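PDB 5OET: glutathione synthetase-like effector 30 (Gpa-GSS30-apo), which probably acts as an effector of a plant-parasitic nematode and belongs to the family of ATP-dependent ligases that join gamma-glutamylcysteine to glycine. Local coordinates for residues Ala104-Gln108 and Leu475-Gly479; Leu144-Leu148 and Met324-Phe328; Ala190-Thr196 and Leu258-Gln264. All coordinates share one frame; numbering follows the deposited sequence.

Overall arrangement
Contacts 1 and 3 are buried near the middle of the chain, whereas contact 2 lies at the surface, its centre about 22 Å from that of the chain. Contact 1 seats helix 98-119 on strand 469-484 mainly through apolar groups. Contact 3 fastens the loop after strand 179-188 to helix 259-270, bringing a glutamate carboxylate up to the loop backbone. These two touch: Phe478 of strand 469-484 packs on Ile191, Gly192, Ser193 and Phe194. Contact 2 joins helices 141-150 and 325-331 by a salt bridge from an arginine that lies across an aromatic ring. It touches neither of the others. Contact 3 lies inside the chain loop closed by contact 2, and contact 2 inside that closed by contact 1.

Contact 1 of 3, residues Ala104-Gln108 and Leu475-Gly479; sequences AVDVQ and LGIFG
Leu475 starts the contact by placing CD2 against CB of Ala104, 3.7 Å away. This leucine lies on strand 469-484, and the alanine on helix 98-119, which rests on the sheet. The short helix and strand axes come within 8.6 Å and run at 30° to each other. Ala104 points its CB toward the strand, where it touches both Leu475 and Ile477.

Ile477 is the main apolar group on the strand side. Its two branches part over the helix. CG1 stands beside the backbone N (chi1 -59°) and meets Ala104 CB at 3.7 Å. At the end of that branch, CD1 touches Val105 CG2 at 3.8 Å, and the two side chains cross at about a right angle. The other branch, CG2, turns toward Gln108 and lies 3.5 Å from its NE2. The Gln108 chain bends at chi2 (56°), which folds its amide back alongside Ile477. The two side chains slide past each other in opposite directions. Gln108 OE1 is 3.5 Å from Ile477 O, but both are acceptors and they do not bond.

At Phe478 the strand presents its backbone: the carbonyl O is 4.0 Å from Gln108 CG. Its CB points away from the helix, and the ring meets Phe194 and helix 225-240. Gly479 ends the contact, beside the Gln108 amide.

Neighbouring strands hold this strand in place. Ile477 makes a backbone hydrogen bond with Ala167 of strand 160-173, and Gln108 also touches that strand and Thr496 of strand 490-504. The helix therefore packs on one face of the mixed sheet, while Phe478 serves the other. The chemistry implies that apolar packing joins helix to sheet, with Gln108 lying alongside Ile477 with both its chain and its amide, and that the strand keeps its backbone bonds for its own sheet.

Contact 2 of 3, residues Leu144-Leu148 and Met324-Phe328; sequences LVKRL and MDLNF
Arg147 grips Asp325 end-on, with NH1 and NH2 both directed to one oxygen, OD1. The NH1 to OD1 bond is 3.0 Å long, with an angle of 154° at the hydrogen. The NH2 to OD1 bond is 3.2 Å. OD1 lies near the guanidinium plane, but the carboxylate is turned almost square to it, by 81°. NH1 comes from above the carboxylate plane, and NH2 nearly follows the C-O direction.

The arginine reaches this point by lying over Phe328. CB meets the ring at CE2. The chain bends at chi2 (-87°), and CD sits over the centre of the phenyl ring, 4.0 Å from the centroid, in a CH-pi contact. The guanidinium is nearly parallel to the ring.

The ring edge takes the leucines. Leu144 CD1 is 3.8 Å from Phe328 CZ, and Leu148 CD1 is 3.7 Å from CE2. Met324 flanks the guanidinium through CG. Phe328 also stacks with Tyr341, and Leu144 packs on Ala344 and Leu345 of helix 342-345.

Helix 141-150 is thus tied to the start of helix 325-331, close after a gap in the model, residues 316-323. What joins them is an ion pair at the surface, whose arginine chain lies over the face of a buried phenyl ring.

Contact 3 of 3, residues Ala190-Thr196 and Leu258-Gln264; sequences AIGSFGT and LMLESRQ
Glu261 reaches the loop by a long, nearly straight side chain, with CG anti to the carbonyl carbon (chi1 -64°) and chi2 extended (165°). This brings OE1 to the backbone N of Ser193. OE1 lies 2.4 Å from Ser193 N, too short for an ordinary hydrogen bond, so the exact geometry is doubtful at this resolution. The carboxylate thus faces the turn at Ser193, which has a left-handed backbone (phi 75°).

On the way, Glu261 CG passes Thr196 CG2 at 4.0 Å. Gly195 has no side chain to stand between loop and helix, so the backbones can approach until its CA is 4.4 Å from Glu261 CA. At the other end of the loop, Leu258 CD1 packs on Ala190 CB at 3.9 Å. Its second methyl, CD2, lies 4.0 Å from Ile191 O.

Arg314 of strand 306-314 backs the contact. It bonds to Ile191 O and to Ser262 OG, and its side chain also touches Glu261. Further along the helix, Arg263 forms a salt bridge with Asp56 of the second subunit.

Helix 259-270 connects strands 246-251 and 279-283, a parallel pair, so it forms part of a beta-alpha-beta unit. The loop packed on it leads from strand 179-188 of the mixed sheet into helix 196-210.

Contact 1 of 3, residues Ala104-Gln108 and Leu475-Gly479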
loop_
_atom_site.group_PDB
_atom_site.type_symbol
_atom_site.label_atom_id
_atom_site.label_comp_id
_atom_site.label_asym_id
_atom_site.label_seq_id
_atom_site.Cartn_x
_atom_site.Cartn_y
_atom_site.Cartn_z
ATOM N N ALA A 104 -0.773 -19.556 -23.221
ATOM C CA ALA A 104 -1.393 -18.222 -23.205
ATOM C C ALA A 104 -0.379 -17.062 -23.281
ATOM O O ALA A 104 -0.578 -16.074 -23.996
ATOM C CB ALA A 104 -2.250 -18.054 -21.966
ATOM N N VAL A 105 0.689 -17.178 -22.507
ATOM C CA VAL A 105 1.770 -16.211 -22.538
ATOM C C VAL A 105 2.390 -16.142 -23.924
ATOM O O VAL A 105 2.615 -15.058 -24.408
ATOM C CB VAL A 105 2.842 -16.538 -21.478
ATOM C CG1 VAL A 105 4.152 -15.800 -21.743
ATOM C CG2 VAL A 105 2.297 -16.210 -20.095
ATOM N N ASP A 106 2.644 -17.291 -24.549
ATOM C CA ASP A 106 3.333 -17.346 -25.843
ATOM C C ASP A 106 2.546 -16.746 -27.015
ATOM O O ASP A 106 3.148 -16.251 -27.962
ATOM C CB ASP A 106 3.718 -18.800 -26.205
ATOM C CG ASP A 106 4.858 -19.360 -25.339
ATOM O OD1 ASP A 106 5.691 -18.557 -24.835
ATOM O OD2 ASP A 106 4.911 -20.612 -25.157
ATOM N N VAL A 107 1.217 -16.806 -26.959
ATOM C CA VAL A 107 0.383 -16.371 -28.083
ATOM C C VAL A 107 0.068 -14.862 -28.039
ATOM O O VAL A 107 -0.485 -14.301 -29.005
ATOM C CB VAL A 107 -0.899 -17.237 -28.187
ATOM C CG1 VAL A 107 -1.955 -16.841 -27.157
ATOM C CG2 VAL A 107 -1.458 -17.198 -29.594
ATOM N N GLN A 108 0.442 -14.201 -26.937
ATOM C CA GLN A 108 0.112 -12.788 -26.736
ATOM C C GLN A 108 0.690 -11.894 -27.813
ATOM O O GLN A 108 -0.002 -11.024 -28.306
ATOM C CB GLN A 108 0.552 -12.289 -25.345
ATOM C CG GLN A 108 -0.128 -10.989 -24.913
ATOM C CD GLN A 108 -1.663 -11.068 -24.921
ATOM O OE1 GLN A 108 -2.338 -10.049 -25.048
ATOM N NE2 GLN A 108 -2.222 -12.287 -24.787
ATOM N N LEU A 475 -7.610 -16.765 -16.474
ATOM C CA LEU A 475 -6.260 -16.228 -16.697
ATOM C C LEU A 475 -6.279 -15.056 -17.663
ATOM O O LEU A 475 -6.743 -15.199 -18.769
ATOM C CB LEU A 475 -5.396 -17.327 -17.302
ATOM C CG LEU A 475 -3.941 -17.049 -17.636
ATOM C CD1 LEU A 475 -3.112 -16.847 -16.373
ATOM C CD2 LEU A 475 -3.415 -18.211 -18.466
ATOM N N GLY A 476 -5.760 -13.908 -17.248
ATOM C CA GLY A 476 -5.641 -12.730 -18.119
ATOM C C GLY A 476 -4.188 -12.476 -18.467
ATOM O O GLY A 476 -3.364 -12.323 -17.571
ATOM N N ILE A 477 -3.859 -12.444 -19.751
ATOM C CA ILE A 477 -2.508 -12.126 -20.168
ATOM C C ILE A 477 -2.443 -10.696 -20.704
ATOM O O ILE A 477 -3.128 -10.373 -21.675
ATOM C CB ILE A 477 -2.031 -13.080 -21.269
ATOM C CG1 ILE A 477 -2.077 -14.535 -20.793
ATOM C CG2 ILE A 477 -0.631 -12.700 -21.728
ATOM C CD1 ILE A 477 -1.206 -14.850 -19.594
ATOM N N PHE A 478 -1.594 -9.873 -20.093
ATOM C CA PHE A 478 -1.316 -8.515 -20.564
ATOM C C PHE A 478 -0.200 -8.433 -21.597
ATOM O O PHE A 478 0.808 -9.097 -21.463
ATOM C CB PHE A 478 -0.882 -7.632 -19.394
ATOM C CG PHE A 478 -1.952 -7.393 -18.387
ATOM C CD1 PHE A 478 -2.839 -6.341 -18.541
ATOM C CD2 PHE A 478 -2.060 -8.206 -17.272
ATOM C CE1 PHE A 478 -3.822 -6.094 -17.604
ATOM C CE2 PHE A 478 -3.057 -7.979 -16.331
ATOM C CZ PHE A 478 -3.939 -6.917 -16.491
ATOM N N GLY A 479 -0.373 -7.569 -22.591
ATOM C CA GLY A 479 0.718 -7.153 -23.484
ATOM C C GLY A 479 0.440 -5.818 -24.165
ATOM O O GLY A 479 -0.713 -5.494 -24.452
#

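Contact 2 of 3, residues Leu144-Leu148 and Met324-Phe328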
loop_
_atom_site.group_PDB
_atom_site.type_symbol
_atom_site.label_atom_id
_atom_site.label_comp_id
_atom_site.label_asym_id
_atom_site.label_seq_id
_atom_site.Cartn_x
_atom_site.Cartn_y
_atom_site.Cartn_z
ATOM N N LEU A 144 -20.356 4.872 -33.492
ATOM C CA LEU A 144 -18.888 4.880 -33.612
ATOM C C LEU A 144 -18.408 5.036 -35.053
ATOM O O LEU A 144 -17.464 5.787 -35.316
ATOM C CB LEU A 144 -18.287 3.604 -33.006
ATOM C CG LEU A 144 -16.757 3.489 -32.958
ATOM C CD1 LEU A 144 -16.117 4.673 -32.225
ATOM C CD2 LEU A 144 -16.366 2.163 -32.309
ATOM N N VAL A 145 -19.043 4.325 -35.980
ATOM C CA VAL A 145 -18.722 4.474 -37.411
ATOM C C VAL A 145 -18.974 5.911 -37.884
ATOM O O VAL A 145 -18.112 6.501 -38.518
ATOM C CB VAL A 145 -19.503 3.461 -38.287
ATOM C CG1 VAL A 145 -19.456 3.830 -39.771
ATOM C CG2 VAL A 145 -18.950 2.060 -38.072
ATOM N N LYS A 146 -20.153 6.449 -37.576
ATOM C CA LYS A 146 -20.513 7.851 -37.880
ATOM C C LYS A 146 -19.377 8.814 -37.489
ATOM O O LYS A 146 -19.002 9.670 -38.277
ATOM C CB LYS A 146 -21.854 8.202 -37.194
ATOM C CG LYS A 146 -22.196 9.671 -36.957
ATOM C CD LYS A 146 -22.342 10.486 -38.232
ATOM C CE LYS A 146 -22.452 11.976 -37.884
ATOM N NZ LYS A 146 -22.640 12.880 -39.061
ATOM N N ARG A 147 -18.822 8.640 -36.290
ATOM C CA ARG A 147 -17.721 9.475 -35.802
ATOM C C ARG A 147 -16.430 9.300 -36.613
ATOM O O ARG A 147 -15.922 10.264 -37.183
ATOM C CB ARG A 147 -17.425 9.166 -34.339
ATOM C CG ARG A 147 -18.553 9.486 -33.380
ATOM C CD ARG A 147 -18.489 10.921 -32.907
ATOM N NE ARG A 147 -19.425 11.126 -31.805
ATOM C CZ ARG A 147 -19.522 12.237 -31.078
ATOM N NH1 ARG A 147 -18.747 13.295 -31.325
ATOM N NH2 ARG A 147 -20.403 12.287 -30.086
ATOM N N LEU A 148 -15.913 8.073 -36.665
ATOM C CA LEU A 148 -14.664 7.754 -37.387
ATOM C C LEU A 148 -14.659 8.261 -38.844
ATOM O O LEU A 148 -13.613 8.631 -39.380
ATOM C CB LEU A 148 -14.404 6.237 -37.349
ATOM C CG LEU A 148 -13.593 5.638 -36.194
ATOM C CD1 LEU A 148 -13.953 6.231 -34.852
ATOM C CD2 LEU A 148 -13.780 4.136 -36.142
ATOM N N MET A 324 -17.565 13.333 -24.354
ATOM C CA MET A 324 -17.638 12.434 -25.520
ATOM C C MET A 324 -17.320 13.116 -26.859
ATOM O O MET A 324 -16.603 12.548 -27.690
ATOM C CB MET A 324 -19.012 11.728 -25.615
ATOM C CG MET A 324 -19.079 10.534 -26.589
ATOM S SD MET A 324 -17.957 9.114 -26.284
ATOM C CE MET A 324 -18.419 8.056 -27.656
ATOM N N ASP A 325 -17.886 14.303 -27.081
ATOM C CA ASP A 325 -17.434 15.221 -28.149
ATOM C C ASP A 325 -15.964 15.578 -27.935
ATOM O O ASP A 325 -15.161 15.591 -28.872
ATOM C CB ASP A 325 -18.248 16.531 -28.153
ATOM C CG ASP A 325 -19.473 16.496 -29.073
ATOM O OD1 ASP A 325 -19.848 15.412 -29.564
ATOM O OD2 ASP A 325 -20.069 17.576 -29.301
ATOM N N LEU A 326 -15.635 15.895 -26.683
ATOM C CA LEU A 326 -14.262 16.088 -26.233
ATOM C C LEU A 326 -13.383 14.886 -26.562
ATOM O O LEU A 326 -12.278 15.067 -27.073
ATOM C CB LEU A 326 -14.232 16.346 -24.730
ATOM C CG LEU A 326 -12.860 16.588 -24.091
ATOM C CD1 LEU A 326 -12.216 17.849 -24.671
ATOM C CD2 LEU A 326 -13.026 16.675 -22.587
ATOM N N ASN A 327 -13.865 13.679 -26.252
ATOM C CA ASN A 327 -13.141 12.424 -26.579
ATOM C C ASN A 327 -12.685 12.319 -28.041
ATOM O O ASN A 327 -11.591 11.832 -28.303
ATOM C CB ASN A 327 -13.953 11.154 -26.211
ATOM C CG ASN A 327 -13.430 10.451 -24.961
ATOM O OD1 ASN A 327 -12.313 9.893 -24.944
ATOM N ND2 ASN A 327 -14.247 10.453 -23.914
ATOM N N PHE A 328 -13.508 12.773 -28.981
ATOM C CA PHE A 328 -13.142 12.707 -30.403
ATOM C C PHE A 328 -12.373 13.946 -30.859
ATOM O O PHE A 328 -11.575 13.853 -31.791
ATOM C CB PHE A 328 -14.366 12.395 -31.275
ATOM C CG PHE A 328 -14.765 10.936 -31.241
ATOM C CD1 PHE A 328 -15.436 10.406 -30.133
ATOM C CD2 PHE A 328 -14.445 10.084 -32.294
ATOM C CE1 PHE A 328 -15.784 9.061 -30.084
ATOM C CE2 PHE A 328 -14.805 8.742 -32.259
ATOM C CZ PHE A 328 -15.477 8.230 -31.153
#

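Contact 3 of 3, residues Ala190-Thr196 and Leu258-Gln264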
loop_
_atom_site.group_PDB
_atom_site.type_symbol
_atom_site.label_atom_id
_atom_site.label_comp_id
_atom_site.label_asym_id
_atom_site.label_seq_id
_atom_site.Cartn_x
_atom_site.Cartn_y
_atom_site.Cartn_z
ATOM N N ALA A 190 -9.807 1.019 -21.322
ATOM C CA ALA A 190 -9.770 1.294 -19.882
ATOM C C ALA A 190 -9.646 -0.017 -19.134
ATOM O O ALA A 190 -10.599 -0.521 -18.549
ATOM C CB ALA A 190 -11.000 2.074 -19.434
ATOM N N ILE A 191 -8.432 -0.541 -19.152
ATOM C CA ILE A 191 -8.150 -1.878 -18.686
ATOM C C ILE A 191 -7.954 -1.884 -17.181
ATOM O O ILE A 191 -7.170 -1.096 -16.653
ATOM C CB ILE A 191 -6.884 -2.435 -19.388
ATOM C CG1 ILE A 191 -7.211 -2.774 -20.843
ATOM C CG2 ILE A 191 -6.370 -3.701 -18.708
ATOM C CD1 ILE A 191 -5.975 -2.854 -21.725
ATOM N N GLY A 192 -8.627 -2.816 -16.507
ATOM C CA GLY A 192 -8.392 -3.068 -15.092
ATOM C C GLY A 192 -7.127 -3.859 -14.803
ATOM O O GLY A 192 -6.634 -4.603 -15.640
ATOM N N SER A 193 -6.617 -3.671 -13.590
ATOM C CA SER A 193 -5.572 -4.490 -12.954
ATOM C C SER A 193 -4.124 -4.334 -13.433
ATOM O O SER A 193 -3.312 -5.227 -13.219
ATOM C CB SER A 193 -5.976 -5.959 -12.967
ATOM O OG SER A 193 -7.314 -6.084 -12.523
ATOM N N PHE A 194 -3.766 -3.196 -14.020
ATOM C CA PHE A 194 -2.345 -2.895 -14.219
ATOM C C PHE A 194 -1.538 -2.821 -12.893
ATOM O O PHE A 194 -0.435 -3.398 -12.776
ATOM C CB PHE A 194 -2.167 -1.572 -14.955
ATOM C CG PHE A 194 -2.480 -1.630 -16.415
ATOM C CD1 PHE A 194 -1.831 -2.525 -17.248
ATOM C CD2 PHE A 194 -3.367 -0.741 -16.973
ATOM C CE1 PHE A 194 -2.100 -2.563 -18.603
ATOM C CE2 PHE A 194 -3.635 -0.773 -18.330
ATOM C CZ PHE A 194 -3.004 -1.690 -19.144
ATOM N N GLY A 195 -2.090 -2.091 -11.919
ATOM C CA GLY A 195 -1.430 -1.843 -10.637
ATOM C C GLY A 195 -1.670 -2.944 -9.617
ATOM O O GLY A 195 -0.765 -3.283 -8.843
ATOM N N THR A 196 -2.872 -3.523 -9.630
ATOM C CA THR A 196 -3.220 -4.588 -8.681
ATOM C C THR A 196 -2.456 -5.904 -8.916
ATOM O O THR A 196 -2.207 -6.657 -7.960
ATOM C CB THR A 196 -4.735 -4.922 -8.650
ATOM O OG1 THR A 196 -5.133 -5.553 -9.871
ATOM C CG2 THR A 196 -5.584 -3.670 -8.410
ATOM N N LEU A 258 -10.335 3.253 -11.335
ATOM C CA LEU A 258 -9.029 3.092 -11.954
ATOM C C LEU A 258 -7.965 3.982 -11.352
ATOM O O LEU A 258 -6.801 3.774 -11.639
ATOM C CB LEU A 258 -9.131 3.322 -13.464
ATOM C CG LEU A 258 -9.975 2.274 -14.183
ATOM C CD1 LEU A 258 -10.098 2.599 -15.662
ATOM C CD2 LEU A 258 -9.369 0.900 -14.011
ATOM N N MET A 259 -8.356 4.904 -10.482
ATOM C CA MET A 259 -7.495 5.994 -10.048
ATOM C C MET A 259 -6.186 5.543 -9.421
ATOM O O MET A 259 -5.123 6.022 -9.815
ATOM C CB MET A 259 -8.236 6.889 -9.058
ATOM C CG MET A 259 -7.413 8.069 -8.541
ATOM S SD MET A 259 -6.726 9.144 -9.831
ATOM C CE MET A 259 -8.260 9.752 -10.547
ATOM N N LEU A 260 -6.274 4.654 -8.435
ATOM C CA LEU A 260 -5.083 4.139 -7.752
ATOM C C LEU A 260 -4.229 3.221 -8.591
ATOM O O LEU A 260 -3.044 3.157 -8.364
ATOM C CB LEU A 260 -5.426 3.427 -6.434
ATOM C CG LEU A 260 -6.021 4.358 -5.400
ATOM C CD1 LEU A 260 -6.364 3.585 -4.147
ATOM C CD2 LEU A 260 -5.079 5.515 -5.076
ATOM N N GLU A 261 -4.816 2.502 -9.530
ATOM C CA GLU A 261 -4.017 1.729 -10.462
ATOM C C GLU A 261 -3.253 2.709 -11.341
ATOM O O GLU A 261 -2.082 2.502 -11.620
ATOM C CB GLU A 261 -4.890 0.799 -11.319
ATOM C CG GLU A 261 -5.631 -0.296 -10.538
ATOM C CD GLU A 261 -6.749 -0.948 -11.354
ATOM O OE1 GLU A 261 -6.404 -1.674 -12.299
ATOM O OE2 GLU A 261 -7.969 -0.755 -11.088
ATOM N N SER A 262 -3.921 3.773 -11.774
ATOM C CA SER A 262 -3.288 4.853 -12.570
ATOM C C SER A 262 -2.107 5.506 -11.837
ATOM O O SER A 262 -1.059 5.732 -12.435
ATOM C CB SER A 262 -4.306 5.939 -12.977
ATOM O OG SER A 262 -5.126 5.531 -14.067
ATOM N N ARG A 263 -2.278 5.776 -10.548
ATOM C CA ARG A 263 -1.245 6.401 -9.746
ATOM C C ARG A 263 -0.072 5.493 -9.553
ATOM O O ARG A 263 1.068 5.945 -9.499
ATOM C CB ARG A 263 -1.794 6.787 -8.387
ATOM C CG ARG A 263 -2.834 7.895 -8.445
ATOM C CD ARG A 263 -2.173 9.228 -8.580
ATOM N NE ARG A 263 -3.122 10.312 -8.403
ATOM C CZ ARG A 263 -2.888 11.584 -8.719
ATOM N NH1 ARG A 263 -1.725 11.953 -9.252
ATOM N NH2 ARG A 263 -3.834 12.495 -8.501
ATOM N N GLN A 264 -0.356 4.212 -9.435
ATOM C CA GLN A 264 0.681 3.189 -9.260
ATOM C C GLN A 264 1.502 2.988 -10.501
ATOM O O GLN A 264 2.665 2.614 -10.399
ATOM C CB GLN A 264 0.070 1.848 -8.799
ATOM C CG GLN A 264 -0.329 1.863 -7.332
ATOM C CD GLN A 264 -1.359 0.832 -6.951
ATOM O OE1 GLN A 264 -1.919 0.896 -5.861
ATOM N NE2 GLN A 264 -1.609 -0.138 -7.825
#